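Local coordinates for MMACHC-like protein (Caenorhabditis elegans, PDB 5UJC), which binds cobalamin and probably carries out its reductive decyanation and its glutathione-dependent demethylation during intracellular vitamin B12 trafficking, at residues L169-L174 against F222-K227. Sequence-based numbering, arbitrary orientation.
Sequences LKFIGL and FNYNWK
The carboxamide of Asn-223 lies against the backbone of Ile-172 and bonds to both its N-H and its carbonyl, the tight part of the contact. Asn-223 ND2 donates to Ile-172 O at 2.8 Å, nearly straight (175°), in the amide plane and onto a lone pair of the carbonyl. In return Asn-223 OD1 accepts from Ile-172 N at 3.0 Å, with the donor lifted out of the carboxamide plane. Each amide atom has a further partner, ND2 in Leu-219 O and OD1 in the bound methylcobalamin, so the rotation of the group is fixed and its buried polar atoms are satisfied. Asn-223 ND2 also sits 3.4 Å above the centre of the Phe-171 ring, which chi1 of -171° (CG anti to the backbone N) lays over the carboxamide. An alanine in place of Asn-223 would remove both bonds to Ile-172 and would probably loosen the loop beside the corrin ligand. Buried too is a CH-pi contact, Leu-174 CD1 lying over the Phe-222 face, 3.8 Å from its centroid. Phe-171 and Tyr-224, though partly exposed, still touch in an offset edge-to-face pair. The loose side is at exposed Lys-170, whose CB points away from the helix and whose side chain does not touch segment 222-227. Loop 169-174, leading into strand 174-176, which pairs with strand 145-147, is thereby joined to the C-terminal end of helix 212-225, where both segments line the cobalamin pocket.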
# COMPACT_ATOMS: atom_id res chain seq x y z
N LEU A 169 -7.27 13.29 -13.82
CA LEU A 169 -6.79 13.26 -12.45
C LEU A 169 -7.75 13.99 -11.53
O LEU A 169 -8.32 15.02 -11.90
CB LEU A 169 -5.41 13.88 -12.35
CG LEU A 169 -4.31 13.19 -13.17
CD1 LEU A 169 -3.04 14.03 -13.17
CD2 LEU A 169 -4.02 11.79 -12.63
N LYS A 170 -7.95 13.43 -10.35
CA LYS A 170 -8.75 14.03 -9.32
C LYS A 170 -7.92 14.44 -8.15
O LYS A 170 -6.87 13.89 -7.92
CB LYS A 170 -9.83 13.04 -8.87
CG LYS A 170 -10.80 12.67 -9.99
CD LYS A 170 -11.73 13.85 -10.35
CE LYS A 170 -12.45 13.62 -11.66
NZ LYS A 170 -13.34 12.43 -11.62
N PHE A 171 -8.44 15.37 -7.37
CA PHE A 171 -7.79 15.76 -6.10
C PHE A 171 -8.19 14.74 -5.05
O PHE A 171 -9.32 14.73 -4.57
CB PHE A 171 -8.21 17.20 -5.72
CG PHE A 171 -7.43 17.78 -4.54
CD1 PHE A 171 -7.81 17.51 -3.24
CD2 PHE A 171 -6.33 18.58 -4.75
CE1 PHE A 171 -7.16 18.09 -2.18
CE2 PHE A 171 -5.67 19.18 -3.69
CZ PHE A 171 -6.09 18.94 -2.40
N ILE A 172 -7.26 13.82 -4.75
CA ILE A 172 -7.56 12.66 -3.92
C ILE A 172 -7.03 12.77 -2.50
O ILE A 172 -6.17 13.60 -2.20
CB ILE A 172 -7.08 11.32 -4.56
CG1 ILE A 172 -5.55 11.34 -4.82
CG2 ILE A 172 -7.84 11.06 -5.87
CD1 ILE A 172 -4.97 9.96 -5.05
N GLY A 173 -7.58 11.94 -1.63
CA GLY A 173 -7.14 11.93 -0.24
C GLY A 173 -5.82 11.21 -0.02
O GLY A 173 -5.25 10.61 -0.95
N LEU A 174 -5.40 11.22 1.24
CA LEU A 174 -4.09 10.77 1.66
C LEU A 174 -4.20 10.08 2.99
O LEU A 174 -4.80 10.63 3.93
CB LEU A 174 -3.12 11.94 1.79
CG LEU A 174 -1.72 11.63 2.33
CD1 LEU A 174 -0.93 10.77 1.34
CD2 LEU A 174 -0.98 12.92 2.62
N PHE A 222 0.48 16.61 -1.58
CA PHE A 222 0.31 15.28 -2.19
C PHE A 222 -0.16 15.41 -3.65
O PHE A 222 0.44 14.85 -4.56
CB PHE A 222 -0.68 14.47 -1.36
CG PHE A 222 -0.97 13.08 -1.90
CD1 PHE A 222 0.06 12.19 -2.20
CD2 PHE A 222 -2.29 12.64 -2.05
CE1 PHE A 222 -0.22 10.92 -2.65
CE2 PHE A 222 -2.56 11.37 -2.49
CZ PHE A 222 -1.52 10.51 -2.78
N ASN A 223 -1.25 16.12 -3.87
CA ASN A 223 -1.84 16.18 -5.20
C ASN A 223 -1.03 16.99 -6.19
O ASN A 223 -0.98 16.64 -7.37
CB ASN A 223 -3.26 16.66 -5.15
CG ASN A 223 -4.20 15.57 -4.67
OD1 ASN A 223 -4.45 14.59 -5.38
ND2 ASN A 223 -4.67 15.69 -3.42
N TYR A 224 -0.40 18.07 -5.72
CA TYR A 224 0.28 19.04 -6.61
C TYR A 224 1.80 18.84 -6.69
O TYR A 224 2.42 19.31 -7.65
CB TYR A 224 -0.01 20.46 -6.17
CG TYR A 224 -1.48 20.81 -6.07
CD1 TYR A 224 -2.44 20.21 -6.90
CD2 TYR A 224 -1.91 21.81 -5.21
CE1 TYR A 224 -3.78 20.57 -6.84
CE2 TYR A 224 -3.24 22.16 -5.12
CZ TYR A 224 -4.17 21.54 -5.93
OH TYR A 224 -5.48 21.94 -5.85
N ASN A 225 2.40 18.18 -5.69
CA ASN A 225 3.87 18.19 -5.54
C ASN A 225 4.43 16.83 -5.12
O ASN A 225 5.53 16.77 -4.61
CB ASN A 225 4.28 19.24 -4.49
CG ASN A 225 3.85 20.63 -4.87
OD1 ASN A 225 2.99 21.22 -4.22
ND2 ASN A 225 4.37 21.12 -5.94
N TRP A 226 3.69 15.75 -5.37
CA TRP A 226 4.09 14.45 -4.87
C TRP A 226 5.48 14.00 -5.28
O TRP A 226 6.12 13.20 -4.55
CB TRP A 226 3.06 13.35 -5.24
CG TRP A 226 2.75 13.24 -6.68
CD1 TRP A 226 1.70 13.82 -7.35
CD2 TRP A 226 3.45 12.46 -7.64
NE1 TRP A 226 1.73 13.48 -8.65
CE2 TRP A 226 2.79 12.63 -8.86
CE3 TRP A 226 4.57 11.61 -7.59
CZ2 TRP A 226 3.21 12.00 -10.02
CZ3 TRP A 226 4.98 11.00 -8.74
CH2 TRP A 226 4.29 11.17 -9.93
N LYS A 227 5.97 14.46 -6.43
CA LYS A 227 7.32 14.04 -6.87
C LYS A 227 8.40 14.44 -5.88
O LYS A 227 9.45 13.80 -5.83
CB LYS A 227 7.64 14.58 -8.24
CG LYS A 227 6.83 13.94 -9.33
CD LYS A 227 7.08 14.56 -10.68
CE LYS A 227 6.39 13.78 -11.78
NZ LYS A 227 6.68 14.36 -13.11